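Local atomic coordinates of 4-amino-4-deoxychorismate lyase (Legionella pneumophila, PDB entry 3LUL), a protein that belongs to the class IV aminotransferase family of fold-type IV enzymes and carries pyridoxal phosphate bound to a lysine. Residues I150-A155 against E174-N179; F165-N170 against V193-L198. One frame throughout, in Å; residues are numbered along the deposited sequence. Where two conformers were deposited one is given.

Interaction 1. Residues I150-A155 against E174-N179; sequences IAQRQA and ETTCAN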
ATOM      1  N   ILE B 150       5.939  -8.001   3.560  1.00  8.98           N
ATOM      2  CA  ILE B 150       5.842  -8.603   4.901  1.00 10.86           C
ATOM      3  C   ILE B 150       5.525 -10.129   4.791  1.00 10.52           C
ATOM      4  O   ILE B 150       6.173 -10.955   5.432  1.00 12.74           O
ATOM      5  CB  ILE B 150       4.786  -7.856   5.763  1.00  8.68           C
ATOM      6  CG1 ILE B 150       5.238  -6.394   6.043  1.00  9.13           C
ATOM      7  CG2 ILE B 150       4.498  -8.639   7.089  1.00 11.03           C
ATOM      8  CD1 ILE B 150       4.151  -5.553   6.709  1.00  6.78           C
ATOM      9  N   ALA B 151       4.540 -10.462   3.957  1.00  9.38           N
ATOM     10  CA  ALA B 151       4.104 -11.837   3.735  1.00 10.36           C
ATOM     11  C   ALA B 151       5.253 -12.685   3.173  1.00 10.90           C
ATOM     12  O   ALA B 151       5.530 -13.788   3.660  1.00 11.44           O
ATOM     13  CB  ALA B 151       2.904 -11.841   2.816  1.00  9.26           C
ATOM     14  N   GLN B 152       5.982 -12.159   2.199  1.00 11.55           N
ATOM     15  CA  GLN B 152       7.135 -12.897   1.674  1.00 12.47           C
ATOM     16  C   GLN B 152       8.273 -13.091   2.684  1.00 11.57           C
ATOM     17  O   GLN B 152       8.850 -14.180   2.798  1.00 12.83           O
ATOM     18  CB  GLN B 152       7.685 -12.265   0.403  1.00 14.80           C
ATOM     19  CG  GLN B 152       8.873 -13.083  -0.138  1.00 20.69           C
ATOM     20  CD  GLN B 152       9.008 -12.999  -1.601  1.00 26.85           C
ATOM     21  OE1 GLN B 152       9.001 -11.921  -2.161  1.00 29.68           O
ATOM     22  NE2 GLN B 152       9.107 -14.134  -2.248  1.00 30.42           N
ATOM     23  N   ARG B 153       8.585 -12.064   3.451  1.00 10.48           N
ATOM     24  CA  ARG B 153       9.524 -12.240   4.560  1.00 11.35           C
ATOM     25  C   ARG B 153       9.105 -13.306   5.557  1.00 12.43           C
ATOM     26  O   ARG B 153       9.967 -14.025   6.075  1.00 12.92           O
ATOM     27  CB  ARG B 153       9.739 -10.938   5.289  1.00 13.78           C
ATOM     28  CG  ARG B 153      10.453  -9.873   4.453  1.00 14.81           C
ATOM     29  CD  ARG B 153      10.982  -8.788   5.410  1.00 20.33           C
ATOM     30  NE  ARG B 153      11.284  -7.504   4.776  1.00 23.02           N
ATOM     31  CZ  ARG B 153      12.243  -7.325   3.870  1.00 19.94           C
ATOM     32  NH1 ARG B 153      12.993  -8.357   3.453  1.00 30.45           N
ATOM     33  NH2 ARG B 153      12.472  -6.108   3.379  1.00 21.10           N
ATOM     34  N   GLN B 154       7.809 -13.441   5.824  1.00 12.79           N
ATOM     35  CA  GLN B 154       7.348 -14.479   6.785  1.00 15.33           C
ATOM     36  C   GLN B 154       7.567 -15.871   6.223  1.00 12.39           C
ATOM     37  O   GLN B 154       7.999 -16.806   6.932  1.00 12.84           O
ATOM     38  CB  GLN B 154       5.864 -14.348   7.111  1.00 16.66           C
ATOM     39  CG  GLN B 154       5.516 -13.166   7.970  1.00 21.14           C
ATOM     40  CD  GLN B 154       4.084 -13.205   8.516  1.00 22.73           C
ATOM     41  OE1 GLN B 154       3.342 -14.163   8.300  1.00 31.48           O
ATOM     42  NE2 GLN B 154       3.701 -12.142   9.213  1.00 25.73           N
ATOM     43  N   ALA B 155       7.231 -16.003   4.944  1.00 11.23           N
ATOM     44  CA  ALA B 155       7.499 -17.219   4.187  1.00 14.12           C
ATOM     45  C   ALA B 155       8.969 -17.624   4.258  1.00 15.20           C
ATOM     46  O   ALA B 155       9.286 -18.760   4.586  1.00 15.95           O
ATOM     47  CB  ALA B 155       7.072 -17.014   2.703  1.00 14.08           C
ATOM     48  N   GLU B 174      -4.097 -15.300  -4.800  1.00 12.39           N
ATOM     49  CA  GLU B 174      -2.825 -15.265  -5.529  1.00  9.87           C
ATOM     50  C   GLU B 174      -1.694 -15.226  -4.539  1.00  9.03           C
ATOM     51  O   GLU B 174      -1.936 -15.138  -3.333  1.00  9.79           O
ATOM     52  CB  GLU B 174      -2.799 -14.003  -6.399  1.00 11.03           C
ATOM     53  CG  GLU B 174      -2.889 -12.750  -5.579  1.00 14.00           C
ATOM     54  CD  GLU B 174      -3.234 -11.514  -6.377  1.00 26.92           C
ATOM     55  OE1 GLU B 174      -3.340 -11.600  -7.614  1.00 28.10           O
ATOM     56  OE2 GLU B 174      -3.332 -10.448  -5.745  1.00 25.74           O
ATOM     57  N   THR B 175      -0.452 -15.282  -5.029  1.00  7.89           N
ATOM     58  CA  THR B 175       0.700 -15.068  -4.174  1.00  9.02           C
ATOM     59  C   THR B 175       1.138 -13.590  -4.120  1.00 12.01           C
ATOM     60  O   THR B 175       0.393 -12.692  -4.519  1.00 10.38           O
ATOM     61  CB  THR B 175       1.915 -15.975  -4.596  1.00 11.89           C
ATOM     62  OG1 THR B 175       2.500 -15.487  -5.805  1.00  9.95           O
ATOM     63  CG2 THR B 175       1.475 -17.464  -4.723  1.00 11.76           C
ATOM     64  N   THR B 176       2.338 -13.346  -3.616  1.00 10.14           N
ATOM     65  CA  THR B 176       2.921 -11.987  -3.616  1.00 11.04           C
ATOM     66  C   THR B 176       3.259 -11.440  -5.001  1.00 15.16           C
ATOM     67  O   THR B 176       3.471 -10.236  -5.167  1.00 15.61           O
ATOM     68  CB  THR B 176       4.202 -11.916  -2.795  1.00  9.75           C
ATOM     69  OG1 THR B 176       5.247 -12.689  -3.414  1.00 10.83           O
ATOM     70  CG2 THR B 176       3.955 -12.395  -1.352  1.00 14.43           C
ATOM     71  N   CYS B 177       3.365 -12.326  -5.991  1.00 11.31           N
ATOM     72  CA  CYS B 177       3.823 -11.908  -7.319  1.00 13.07           C
ATOM     73  C   CYS B 177       3.291 -12.723  -8.490  1.00 11.87           C
ATOM     74  O   CYS B 177       3.755 -12.546  -9.614  1.00 12.13           O
ATOM     75  CB  CYS B 177       5.360 -11.968  -7.316  1.00 13.90           C
ATOM     76  SG  CYS B 177       5.994 -13.651  -7.204  1.00 22.34           S
ATOM     77  N   ALA B 178       2.295 -13.572  -8.262  1.00 11.08           N
ATOM     78  CA  ALA B 178       1.886 -14.522  -9.271  1.00 10.44           C
ATOM     79  C   ALA B 178       0.471 -15.030  -9.039  1.00 11.05           C
ATOM     80  O   ALA B 178      -0.020 -15.054  -7.895  1.00 11.79           O
ATOM     81  CB  ALA B 178       2.902 -15.686  -9.334  1.00  8.56           C
ATOM     82  N   ASN B 179      -0.196 -15.372 -10.146  1.00  8.92           N
ATOM     83  CA  ASN B 179      -1.480 -16.032 -10.102  1.00  9.63           C
ATOM     84  C   ASN B 179      -1.259 -17.529  -9.868  1.00  8.50           C
ATOM     85  O   ASN B 179      -0.179 -18.062 -10.155  1.00 10.20           O
ATOM     86  CB  ASN B 179      -2.256 -15.799 -11.406  1.00  7.96           C
ATOM     87  CG  ASN B 179      -2.716 -14.337 -11.563  1.00  8.01           C
ATOM     88  OD1 ASN B 179      -2.276 -13.641 -12.458  1.00 10.57           O
ATOM     89  ND2 ASN B 179      -3.586 -13.880 -10.658  1.00  9.87           N
TER
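Thr176 reaches the flank of the helix with its methyl group. Its CG2 lies 4.3 Å from Ala151 CB and 4.1 Å from Gln152 CB. CG2 is also 4.1 Å from the backbone N of Gln152, so the methyl rests on the helix backbone as well as on side chains. Gln152 runs out past it, its extended chain crossing the Thr176 side chain at about a right angle. CG of Gln152 is anti to the backbone N (chi1 -179°), which carries the amide past the hydroxyl. Gln152 OE1 is 4.0 Å from Thr176 OG1, and no hydrogen bond joins the two segments. Both polar groups bond to the start of strand 162-167 and the residue before it: Thr176 OG1 to Asp162 OD1, and Gln152 NE2 to Asp161 O. Thr176 is the middle residue of an ST turn: Cys177 N donates to Thr175 OG1 over 3.3 Å, nearly straight at 171°. The other carboxylate oxygen of Asp162 bonds Thr175 OG1. Leu99 of the second subunit packs on both Gln152 and Thr176. Helix 146-157 meets the loop that follows strand 172-175, while Ala151 also rests on Ala163 and Phe165 of strand 162-167.

Interaction 2. Residues F165-N170 against V193-L198; sequences FFNTEN and VEDGIL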
ATOM      1  N   PHE B 165      -2.229 -15.854  -0.449  1.00  7.76           N
ATOM      2  CA  PHE B 165      -3.339 -15.147   0.183  1.00  8.31           C
ATOM      3  C   PHE B 165      -4.715 -15.745  -0.143  1.00  9.93           C
ATOM      4  O   PHE B 165      -4.965 -16.263  -1.250  1.00 11.10           O
ATOM      5  CB  PHE B 165      -3.353 -13.679  -0.226  1.00  9.04           C
ATOM      6  CG  PHE B 165      -2.066 -12.975   0.048  1.00  7.36           C
ATOM      7  CD1 PHE B 165      -1.821 -12.388   1.287  1.00  7.41           C
ATOM      8  CD2 PHE B 165      -1.093 -12.894  -0.917  1.00  9.07           C
ATOM      9  CE1 PHE B 165      -0.634 -11.705   1.559  1.00 11.09           C
ATOM     10  CE2 PHE B 165       0.123 -12.215  -0.658  1.00 13.11           C
ATOM     11  CZ  PHE B 165       0.354 -11.632   0.597  1.00 10.84           C
ATOM     12  N   PHE B 166      -5.584 -15.608   0.846  1.00 10.56           N
ATOM     13  CA  PHE B 166      -6.976 -15.962   0.803  1.00 10.78           C
ATOM     14  C   PHE B 166      -7.883 -14.733   1.060  1.00 11.01           C
ATOM     15  O   PHE B 166      -7.470 -13.742   1.716  1.00 10.91           O
ATOM     16  CB  PHE B 166      -7.243 -17.041   1.825  1.00 10.73           C
ATOM     17  CG  PHE B 166      -6.571 -18.370   1.500  1.00  8.87           C
ATOM     18  CD1 PHE B 166      -5.209 -18.550   1.714  1.00 10.18           C
ATOM     19  CD2 PHE B 166      -7.306 -19.426   0.969  1.00 11.02           C
ATOM     20  CE1 PHE B 166      -4.576 -19.783   1.367  1.00 14.28           C
ATOM     21  CE2 PHE B 166      -6.676 -20.642   0.645  1.00 12.97           C
ATOM     22  CZ  PHE B 166      -5.329 -20.806   0.854  1.00 12.23           C
ATOM     23  N   ASN B 167      -9.088 -14.781   0.500  1.00  8.01           N
ATOM     24  CA  ASN B 167     -10.069 -13.730   0.733  1.00  7.68           C
ATOM     25  C   ASN B 167     -10.917 -14.067   1.968  1.00 10.18           C
ATOM     26  O   ASN B 167     -10.743 -15.139   2.579  1.00 11.12           O
ATOM     27  CB  ASN B 167     -10.909 -13.361  -0.522  1.00  9.36           C
ATOM     28  CG  ASN B 167     -11.845 -14.456  -0.990  1.00 10.97           C
ATOM     29  OD1 ASN B 167     -12.258 -15.316  -0.220  1.00 11.28           O
ATOM     30  ND2 ASN B 167     -12.227 -14.385  -2.272  1.00 10.92           N
ATOM     31  N   THR B 168     -11.792 -13.138   2.354  1.00 10.68           N
ATOM     32  CA  THR B 168     -12.630 -13.299   3.543  1.00  9.18           C
ATOM     33  C   THR B 168     -13.765 -14.321   3.376  1.00 13.36           C
ATOM     34  O   THR B 168     -14.463 -14.641   4.344  1.00 12.80           O
ATOM     35  CB  THR B 168     -13.174 -11.914   4.042  1.00 11.30           C
ATOM     36  OG1 THR B 168     -13.930 -11.312   2.991  1.00 11.38           O
ATOM     37  CG2 THR B 168     -12.018 -10.976   4.460  1.00  8.21           C
ATOM     38  N   GLU B 169     -13.899 -14.899   2.176  1.00 12.72           N
ATOM     39  CA  GLU B 169     -14.782 -16.046   1.949  1.00 15.06           C
ATOM     40  C   GLU B 169     -13.978 -17.355   1.971  1.00 15.18           C
ATOM     41  O   GLU B 169     -14.498 -18.383   1.592  1.00 14.56           O
ATOM     42  CB  GLU B 169     -15.531 -15.879   0.611  1.00 13.75           C
ATOM     43  CG  GLU B 169     -16.463 -14.644   0.607  1.00 21.49           C
ATOM     44  CD  GLU B 169     -16.987 -14.271  -0.780  1.00 31.93           C
ATOM     45  OE1 GLU B 169     -16.537 -14.852  -1.791  1.00 39.87           O
ATOM     46  OE2 GLU B 169     -17.851 -13.373  -0.876  1.00 33.63           O
ATOM     47  N   ASN B 170     -12.724 -17.286   2.443  1.00 13.48           N
ATOM     48  CA  ASN B 170     -11.786 -18.416   2.497  1.00 14.48           C
ATOM     49  C   ASN B 170     -11.500 -19.047   1.151  1.00 12.59           C
ATOM     50  O   ASN B 170     -11.235 -20.246   1.060  1.00 14.78           O
ATOM     51  CB  ASN B 170     -12.239 -19.451   3.505  1.00 15.09           C
ATOM     52  CG  ASN B 170     -12.413 -18.859   4.871  1.00 19.37           C
ATOM     53  OD1 ASN B 170     -13.521 -18.811   5.385  1.00 26.47           O
ATOM     54  ND2 ASN B 170     -11.320 -18.392   5.461  1.00 17.04           N
ATOM     55  N   VAL B 193     -11.684 -13.812 -11.468  1.00 18.50           N
ATOM     56  CA  VAL B 193     -11.343 -12.400 -11.309  0.70 21.99           C
ATOM     57  C   VAL B 193     -12.126 -11.824 -10.111  1.00 19.88           C
ATOM     58  O   VAL B 193     -11.576 -11.086  -9.331  1.00 22.47           O
ATOM     59  CB  VAL B 193     -11.627 -11.563 -12.582  0.70 23.96           C
ATOM     60  CG1 VAL B 193     -11.167 -10.121 -12.380  0.70 25.85           C
ATOM     61  CG2 VAL B 193     -10.912 -12.143 -13.777  0.70 25.22           C
ATOM     62  N   GLU B 194     -13.369 -12.246  -9.954  1.00 21.07           N
ATOM     63  CA  GLU B 194     -14.249 -11.770  -8.874  1.00 23.13           C
ATOM     64  C   GLU B 194     -13.841 -12.211  -7.461  1.00 22.06           C
ATOM     65  O   GLU B 194     -14.374 -11.677  -6.491  1.00 21.83           O
ATOM     66  CB  GLU B 194     -15.684 -12.221  -9.135  1.00 22.97           C
ATOM     67  CG  GLU B 194     -16.292 -11.692 -10.420  1.00 32.06           C
ATOM     68  CD  GLU B 194     -16.389 -12.724 -11.548  1.00 37.90           C
ATOM     69  OE1 GLU B 194     -15.456 -13.531 -11.757  1.00 32.01           O
ATOM     70  OE2 GLU B 194     -17.430 -12.723 -12.224  1.00 44.89           O
ATOM     71  N   ASP B 195     -12.905 -13.162  -7.334  1.00 14.33           N
ATOM     72  CA  ASP B 195     -12.386 -13.542  -6.031  1.00 12.22           C
ATOM     73  C   ASP B 195     -11.430 -12.491  -5.434  1.00 11.79           C
ATOM     74  O   ASP B 195     -11.005 -12.634  -4.276  1.00 12.01           O
ATOM     75  CB  ASP B 195     -11.679 -14.913  -6.059  1.00 12.34           C
ATOM     76  CG  ASP B 195     -12.603 -16.062  -6.388  1.00 14.31           C
ATOM     77  OD1 ASP B 195     -13.790 -16.008  -5.978  1.00 14.47           O
ATOM     78  OD2 ASP B 195     -12.112 -17.028  -7.056  1.00 12.02           O
ATOM     79  N   GLY B 196     -11.082 -11.457  -6.216  1.00 14.61           N
ATOM     80  CA  GLY B 196     -10.271 -10.350  -5.765  1.00 17.11           C
ATOM     81  C   GLY B 196      -8.788 -10.524  -6.055  1.00 17.30           C
ATOM     82  O   GLY B 196      -7.945 -10.442  -5.159  1.00 19.37           O
ATOM     83  N   ILE B 197      -8.478 -10.875  -7.295  1.00 16.51           N
ATOM     84  CA  ILE B 197      -7.111 -11.137  -7.726  1.00 14.04           C
ATOM     85  C   ILE B 197      -6.652 -10.075  -8.699  1.00 12.99           C
ATOM     86  O   ILE B 197      -7.471  -9.321  -9.249  1.00 14.71           O
ATOM     87  CB  ILE B 197      -6.987 -12.524  -8.450  1.00 15.34           C
ATOM     88  CG1 ILE B 197      -7.872 -12.574  -9.698  1.00 14.16           C
ATOM     89  CG2 ILE B 197      -7.329 -13.670  -7.477  1.00 18.99           C
ATOM     90  CD1 ILE B 197      -7.627 -13.794 -10.632  1.00 12.35           C
ATOM     91  N   LEU B 198      -5.351  -9.992  -8.868  1.00 12.23           N
ATOM     92  CA  LEU B 198      -4.750  -9.222  -9.952  1.00 13.47           C
ATOM     93  C   LEU B 198      -4.999 -10.028 -11.224  1.00 13.39           C
ATOM     94  O   LEU B 198      -4.607 -11.191 -11.286  1.00 12.63           O
ATOM     95  CB  LEU B 198      -3.252  -9.050  -9.695  1.00 16.39           C
ATOM     96  CG  LEU B 198      -2.509  -7.889 -10.343  1.00 20.63           C
ATOM     97  CD1 LEU B 198      -2.304  -8.137 -11.791  1.00 17.11           C
ATOM     98  CD2 LEU B 198      -3.266  -6.545 -10.133  1.00 16.66           C
TER
HETATM   99  O   HOH W   1     -14.613 -15.586  -3.211  1.00 16.87           O
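This is a buried polar contact between a strand end and a loop. Asn167, at the end of strand 162-167, meets Asp195 in the loop between strand 187-190 and helix 201-212. One direct hydrogen bond joins the segments. Asn167 ND2 donates to the backbone O of Asp195 over 2.9 Å, with an N-H...O angle of 166°. The acceptor lies close to the plane of the Asn167 amide. ND2 itself is tilted 15° from the carbonyl plane of Asp195.

ND2 also donates to a water 2.8 Å away. That water donates to Asp195 OD1 over 2.9 Å. Its approach to Glu169 OE1, 2.5 Å, is too short to trust as an ordinary bond. The water sits between two carboxylates whose nearest oxygens, Glu169 OE1 and Asp195 OD1, are 5.1 Å apart. It may ease the repulsion between these like charges. Each acid also has a basic partner: Glu169 pairs with Lys133, and Asp195 with Arg192. Asp195 OD1 is further bonded to Ser221 OG.

The other end of the Asn167 amide faces its own chain. CG sits between the backbone N and the carbonyl carbon (chi1 67°), and OD1 accepts from Glu169 N at 2.9 Å. This donor stands above the carbonyl plane. OD1 accepts from His171 N as well. With both ends of the amide in use, its rotation is fixed.

Gly196 follows Asp195 with positive phi. Its N returns to Val193 O, closing the short 3-10 segment.

The arrangement around Asn167 is an Asx turn within a type I beta turn, Asn167 to Asn170. The turn belongs to the connection of the hairpin formed by antiparallel strands 162-167 and 172-175, and the amide ties this hairpin to the loop.

How the interactions relate
Both contacts are buried, but interaction 1 lies somewhat nearer the centre of the chain. It is mainly apolar packing, its polar groups satisfied outside the two segments. Interaction 2 relies on a direct hydrogen bond, a water and charged groups, and includes the exposed Glu169. Both use the hairpin of strands 162-167 and 172-175, and their centres are about 14 Å apart. They touch through Ala151 CB and Phe165 CZ, at 3.4 Å. Glu174 OE1 and Asn179 ND2 also probably hydrogen-bond the backbone of Leu198. Glu174 OE1 has a weak hydrogen bond to N1 of the modified Lys141, so this junction borders the cofactor.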